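Local coordinates for protein carboxylesterase (Ferroplasma acidiphilum, PDB 3WJ2) that is a carboxylesterase of the alpha/beta-hydrolase fold that probably cleaves carboxylic esters, perhaps including lipid esters, at residues Asn66-Asp71 with Gly90-Tyr95; Ala78-His83 with Lys109-Glu114. All blocks are in the same frame, centred on the assembly; numbering follows the deposited sequence.

Contact 1. Residues Asn66-Asp71 with Gly90-Tyr95; sequences NARMYD and GNIETY
R68 reaches across from its strand to grip the carboxylate of E93 end-on, with one nitrogen for each oxygen. R68 NH1 donates to E93 OE1 at 3.1 Å and nearly straight, with an N-H...O angle of 166°. The second bond of this salt bridge, from R68 NH2 to E93 OE2, is shorter at 2.8 Å but more bent. The two flat groups are turned 58° apart: OE2 is met on its syn side, whereas OE1 is approached from above the carboxylate plane. Over one face of the guanidinium, towards its rim, sits the I92 methyl CG2, 3.6 Å from R68 NH1. The other branch of I92 ends in CD1, 3.8 Å from CB of N66 and also against the CA of A67. Farther along the strand, water 1 links the Y70 hydroxyl to the I92 carbonyl, donating to Y70 OH at 3.0 Å and to I92 O at 2.8 Å.

In the alpha/beta-hydrolase sheet, 66-71 lies on strand 63-71, beside strand 109-113. The other partner, 90-95, belongs to the connection that leaves strand 78-82 and enters helix 96-106. R68 spans the gap with CG anti to the backbone N (chi1 178°), while E93 sets out away from the strand and comes back through a bend at chi2.

Further acids surround the arginine: D55 takes NE, and D96 takes NH1 as well as a bond with Y70 OH. Together with E93 they probably balance its charge and hold the guanidinium from several sides. The turn carrying I92 and E93 is shaped by an Asx motif, in which N91 OD1 accepts from T94 N at 2.8 Å, and N91 N donates in return to T94 OG1 at 3.2 Å.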
loop_
_atom_site.group_PDB
_atom_site.type_symbol
_atom_site.label_atom_id
_atom_site.label_comp_id
_atom_site.label_asym_id
_atom_site.label_seq_id
_atom_site.Cartn_x
_atom_site.Cartn_y
_atom_site.Cartn_z
ATOM N N ASN B 66 -40.045 6.562 11.425
ATOM C CA ASN B 66 -39.979 8.016 11.213
ATOM C C ASN B 66 -39.174 8.337 9.959
ATOM O O ASN B 66 -38.185 7.637 9.631
ATOM C CB ASN B 66 -39.328 8.761 12.372
ATOM C CG ASN B 66 -40.137 8.724 13.647
ATOM O OD1 ASN B 66 -39.595 8.630 14.785
ATOM N ND2 ASN B 66 -41.400 8.847 13.491
ATOM N N ALA B 67 -39.547 9.409 9.242
ATOM C CA ALA B 67 -38.746 9.961 8.103
ATOM C C ALA B 67 -38.817 11.459 8.104
ATOM O O ALA B 67 -39.883 12.017 8.466
ATOM C CB ALA B 67 -39.188 9.454 6.821
ATOM N N ARG B 68 -37.706 12.124 7.821
ATOM C CA ARG B 68 -37.730 13.591 7.679
ATOM C C ARG B 68 -37.311 13.964 6.291
ATOM O O ARG B 68 -36.188 13.583 5.848
ATOM C CB ARG B 68 -36.886 14.269 8.758
ATOM C CG ARG B 68 -36.844 15.769 8.632
ATOM C CD ARG B 68 -36.202 16.420 9.817
ATOM N NE ARG B 68 -37.000 16.226 11.061
ATOM C CZ ARG B 68 -36.579 16.358 12.327
ATOM N NH1 ARG B 68 -35.293 16.686 12.653
ATOM N NH2 ARG B 68 -37.467 16.119 13.319
ATOM N N MET B 69 -38.114 14.794 5.618
ATOM C CA MET B 69 -37.862 15.253 4.287
ATOM C C MET B 69 -37.338 16.704 4.293
ATOM O O MET B 69 -37.848 17.558 5.041
ATOM C CB MET B 69 -39.163 15.215 3.497
ATOM C CG MET B 69 -39.034 15.500 2.089
ATOM S SD MET B 69 -38.763 17.190 1.566
ATOM C CE MET B 69 -40.086 18.292 2.270
ATOM N N TYR B 70 -36.196 16.920 3.650
ATOM C CA TYR B 70 -35.526 18.252 3.591
ATOM C C TYR B 70 -35.537 18.664 2.167
ATOM O O TYR B 70 -35.094 17.870 1.268
ATOM C CB TYR B 70 -34.056 18.140 4.013
ATOM C CG TYR B 70 -33.832 17.584 5.377
ATOM C CD1 TYR B 70 -33.661 18.428 6.484
ATOM C CD2 TYR B 70 -33.798 16.160 5.614
ATOM C CE1 TYR B 70 -33.418 17.908 7.715
ATOM C CE2 TYR B 70 -33.590 15.644 6.813
ATOM C CZ TYR B 70 -33.369 16.501 7.927
ATOM O OH TYR B 70 -33.097 16.000 9.167
ATOM N N ASP B 71 -35.988 19.892 1.838
ATOM C CA ASP B 71 -36.072 20.235 0.434
ATOM C C ASP B 71 -35.836 21.741 0.361
ATOM O O ASP B 71 -36.640 22.509 0.925
ATOM C CB ASP B 71 -37.483 19.936 -0.090
ATOM C CG ASP B 71 -37.656 20.216 -1.560
ATOM O OD1 ASP B 71 -36.661 20.546 -2.251
ATOM O OD2 ASP B 71 -38.838 20.073 -2.031
ATOM N N GLY B 90 -27.397 6.458 16.217
ATOM C CA GLY B 90 -27.773 7.491 15.269
ATOM C C GLY B 90 -29.303 7.556 15.099
ATOM O O GLY B 90 -29.989 6.571 15.327
ATOM N N ASN B 91 -29.784 8.710 14.650
ATOM C CA ASN B 91 -31.212 8.938 14.402
ATOM C C ASN B 91 -31.376 10.233 13.620
ATOM O O ASN B 91 -30.418 10.895 13.180
ATOM C CB ASN B 91 -32.014 8.913 15.748
ATOM C CG ASN B 91 -31.565 9.982 16.696
ATOM O OD1 ASN B 91 -31.340 11.134 16.326
ATOM N ND2 ASN B 91 -31.406 9.582 17.954
ATOM N N ILE B 92 -32.629 10.551 13.295
ATOM C CA ILE B 92 -32.892 11.690 12.524
ATOM C C ILE B 92 -32.317 12.972 13.168
ATOM O O ILE B 92 -31.786 13.815 12.491
ATOM C CB ILE B 92 -34.424 11.804 12.280
ATOM C CG1 ILE B 92 -34.819 10.882 11.143
ATOM C CG2 ILE B 92 -34.750 13.204 11.847
ATOM C CD1 ILE B 92 -36.332 10.607 11.015
ATOM N N GLU B 93 -32.474 13.098 14.478
ATOM C CA GLU B 93 -31.991 14.295 15.119
ATOM C C GLU B 93 -30.493 14.378 15.090
ATOM O O GLU B 93 -30.015 15.494 14.791
ATOM C CB GLU B 93 -32.471 14.436 16.595
ATOM C CG GLU B 93 -34.040 14.479 16.717
ATOM C CD GLU B 93 -34.753 15.558 15.896
ATOM O OE1 GLU B 93 -34.168 16.576 15.487
ATOM O OE2 GLU B 93 -35.946 15.317 15.583
ATOM N N THR B 94 -29.770 13.245 15.262
ATOM C CA THR B 94 -28.316 13.419 15.303
ATOM C C THR B 94 -27.765 13.709 13.872
ATOM O O THR B 94 -26.664 14.264 13.711
ATOM C CB THR B 94 -27.574 12.282 15.907
ATOM O OG1 THR B 94 -27.728 11.083 15.087
ATOM C CG2 THR B 94 -28.101 11.889 17.276
ATOM N N TYR B 95 -28.533 13.260 12.851
ATOM C CA TYR B 95 -28.159 13.522 11.485
ATOM C C TYR B 95 -28.739 14.794 10.936
ATOM O O TYR B 95 -28.512 15.055 9.788
ATOM C CB TYR B 95 -28.578 12.245 10.551
ATOM C CG TYR B 95 -27.391 11.252 10.600
ATOM C CD1 TYR B 95 -27.096 10.558 11.750
ATOM C CD2 TYR B 95 -26.607 11.058 9.420
ATOM C CE1 TYR B 95 -25.934 9.638 11.800
ATOM C CE2 TYR B 95 -25.545 10.166 9.502
ATOM C CZ TYR B 95 -25.200 9.525 10.638
ATOM O OH TYR B 95 -24.119 8.685 10.680
HETATM O O HOH W 1 -31.734 13.432 9.714
#

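Contact 2. Residues Ala78-His83 with Lys109-Glu114; sequences AILYYH and KIISIE
A78 meets K109 at the start of the pairing, CB against CB at 3.8 Å, while the lysine's amine turns away to D71. I79 then bonds to both neighbours of I110: its N donates to K109 O at 2.8 Å, and its O accepts from I111 N. L80 lies side by side with I111, CD2 of L80 being 3.8 Å from I111 CD1, and its CB touches the CD1 of I113.

This in-register parallel ladder closes a beta-alpha-beta crossover: strand 78-82 leads through helix 96-106 into strand 109-113, the two strands being neighbours in the interior of the hydrolase sheet. Y81 continues it, N to I111 O at 2.8 Å and almost perfectly straight (179°), although the donor stands 39° out of the carbonyl plane; its O takes I113 N. The Y81 hydroxyl goes on to D155.

On the opposite face, Y82 runs alongside I113, with the isoleucine's CD1 3.6 Å from Y82 CE1 and 3.5 Å from Y82 OH, which bonds S133. An alanine here would probably open a gap beside the I113 methyl and leave S133 without its tyrosine mate. At H83, just past strand 78-82, water 2 links the two segments: it accepts from H83 N at 2.9 Å and S112 OG, and donates to I113 O at 2.8 Å and Y81 O.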
loop_
_atom_site.group_PDB
_atom_site.type_symbol
_atom_site.label_atom_id
_atom_site.label_comp_id
_atom_site.label_asym_id
_atom_site.label_seq_id
_atom_site.Cartn_x
_atom_site.Cartn_y
_atom_site.Cartn_z
ATOM N N ALA B 78 -35.623 12.799 -5.517
ATOM C CA ALA B 78 -35.282 12.581 -4.128
ATOM C C ALA B 78 -34.188 11.570 -3.962
ATOM O O ALA B 78 -34.096 10.618 -4.764
ATOM C CB ALA B 78 -36.485 12.072 -3.309
ATOM N N ILE B 79 -33.474 11.727 -2.843
ATOM C CA ILE B 79 -32.577 10.638 -2.333
ATOM C C ILE B 79 -33.134 10.173 -0.991
ATOM O O ILE B 79 -33.375 10.995 -0.117
ATOM C CB ILE B 79 -31.194 11.235 -2.166
ATOM C CG1 ILE B 79 -30.508 11.565 -3.457
ATOM C CG2 ILE B 79 -30.312 10.337 -1.261
ATOM C CD1 ILE B 79 -30.262 10.381 -4.438
ATOM N N LEU B 80 -33.324 8.857 -0.828
ATOM C CA LEU B 80 -33.647 8.303 0.493
ATOM C C LEU B 80 -32.299 8.110 1.189
ATOM O O LEU B 80 -31.423 7.431 0.621
ATOM C CB LEU B 80 -34.413 7.005 0.380
ATOM C CG LEU B 80 -35.550 7.083 -0.649
ATOM C CD1 LEU B 80 -36.282 5.708 -0.549
ATOM C CD2 LEU B 80 -36.446 8.250 -0.434
ATOM N N TYR B 81 -32.155 8.665 2.386
ATOM C CA TYR B 81 -30.855 8.660 3.105
ATOM C C TYR B 81 -30.994 7.787 4.305
ATOM O O TYR B 81 -31.897 7.966 5.165
ATOM C CB TYR B 81 -30.454 10.105 3.533
ATOM C CG TYR B 81 -28.984 10.073 3.896
ATOM C CD1 TYR B 81 -28.043 10.260 2.856
ATOM C CD2 TYR B 81 -28.597 9.791 5.205
ATOM C CE1 TYR B 81 -26.664 10.188 3.148
ATOM C CE2 TYR B 81 -27.174 9.649 5.485
ATOM C CZ TYR B 81 -26.278 9.818 4.428
ATOM O OH TYR B 81 -24.929 9.660 4.684
ATOM N N TYR B 82 -30.077 6.835 4.470
ATOM C CA TYR B 82 -30.059 5.976 5.636
ATOM C C TYR B 82 -28.810 6.241 6.457
ATOM O O TYR B 82 -27.655 6.066 6.056
ATOM C CB TYR B 82 -30.079 4.423 5.248
ATOM C CG TYR B 82 -31.281 4.126 4.337
ATOM C CD1 TYR B 82 -32.482 3.821 4.875
ATOM C CD2 TYR B 82 -31.151 4.247 2.897
ATOM C CE1 TYR B 82 -33.622 3.675 4.067
ATOM C CE2 TYR B 82 -32.278 4.062 2.100
ATOM C CZ TYR B 82 -33.474 3.721 2.709
ATOM O OH TYR B 82 -34.635 3.584 1.970
ATOM N N HIS B 83 -29.032 6.759 7.681
ATOM C CA HIS B 83 -27.873 7.263 8.461
ATOM C C HIS B 83 -26.968 6.127 8.925
ATOM O O HIS B 83 -27.337 4.911 8.930
ATOM C CB HIS B 83 -28.455 7.936 9.788
ATOM C CG HIS B 83 -29.129 6.986 10.750
ATOM N ND1 HIS B 83 -28.454 6.253 11.707
ATOM C CD2 HIS B 83 -30.435 6.700 10.918
ATOM C CE1 HIS B 83 -29.328 5.526 12.370
ATOM N NE2 HIS B 83 -30.531 5.779 11.897
ATOM N N LYS B 109 -34.645 16.657 -2.977
ATOM C CA LYS B 109 -35.253 16.252 -1.703
ATOM C C LYS B 109 -34.319 15.194 -1.056
ATOM O O LYS B 109 -33.897 14.218 -1.747
ATOM C CB LYS B 109 -36.627 15.584 -1.902
ATOM C CG LYS B 109 -37.738 16.658 -2.263
ATOM C CD LYS B 109 -38.986 15.883 -2.518
ATOM C CE LYS B 109 -40.363 16.754 -2.500
ATOM N NZ LYS B 109 -40.251 18.037 -3.228
ATOM N N ILE B 110 -34.070 15.364 0.196
ATOM C CA ILE B 110 -33.375 14.310 0.968
ATOM C C ILE B 110 -34.407 13.789 2.010
ATOM O O ILE B 110 -34.954 14.578 2.852
ATOM C CB ILE B 110 -32.123 14.937 1.743
ATOM C CG1 ILE B 110 -31.124 15.577 0.763
ATOM C CG2 ILE B 110 -31.378 13.869 2.649
ATOM C CD1 ILE B 110 -30.524 14.622 -0.324
ATOM N N ILE B 111 -34.588 12.470 2.062
ATOM C CA ILE B 111 -35.551 11.895 2.999
ATOM C C ILE B 111 -34.757 10.995 3.916
ATOM O O ILE B 111 -34.352 9.877 3.539
ATOM C CB ILE B 111 -36.704 11.109 2.285
ATOM C CG1 ILE B 111 -37.399 12.088 1.284
ATOM C CG2 ILE B 111 -37.697 10.523 3.362
ATOM C CD1 ILE B 111 -38.504 11.368 0.411
ATOM N N SER B 112 -34.576 11.430 5.151
ATOM C CA SER B 112 -33.763 10.691 6.112
ATOM C C SER B 112 -34.650 9.719 6.851
ATOM O O SER B 112 -35.675 10.088 7.489
ATOM C CB SER B 112 -33.083 11.726 7.027
ATOM O OG SER B 112 -32.399 11.027 8.079
ATOM N N ILE B 113 -34.338 8.417 6.730
ATOM C CA ILE B 113 -35.218 7.371 7.273
ATOM C C ILE B 113 -34.667 6.692 8.495
ATOM O O ILE B 113 -33.483 6.303 8.557
ATOM C CB ILE B 113 -35.499 6.306 6.180
ATOM C CG1 ILE B 113 -36.279 6.965 5.034
ATOM C CG2 ILE B 113 -36.296 5.119 6.726
ATOM C CD1 ILE B 113 -36.074 6.231 3.711
ATOM N N GLU B 114 -35.499 6.631 9.531
ATOM C CA GLU B 114 -35.124 5.940 10.771
ATOM C C GLU B 114 -35.438 4.469 10.760
ATOM O O GLU B 114 -36.498 4.032 11.313
ATOM C CB GLU B 114 -35.790 6.549 12.046
ATOM C CG GLU B 114 -34.932 7.518 12.655
ATOM C CD GLU B 114 -35.571 8.153 13.894
ATOM O OE1 GLU B 114 -36.637 7.711 14.436
ATOM O OE2 GLU B 114 -35.006 9.189 14.219
HETATM O O HOH W 2 -31.431 8.227 8.330
#

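The two contacts lie side by side, their centres about 7 Å apart, and their segments alternate along the chain: 66-71, 78-83, 90-95, 109-114. Strand 109-113 sits between strands 63-71 and 78-82 in the sheet, so contact 2 joins two parallel strands, and contact 1 ties the next, antiparallel one to the loop of the same crossover. A salt bridge from D71 OD2 to K109 NZ (2.8 Å) links them at one end. At the other, G90 O packs on H83 CE1. H83 opens an HGGG sequence, which in relatives of the hormone-sensitive lipase family shapes the oxyanion hole, which places the H83 and G90 end of the two contacts probably near that region.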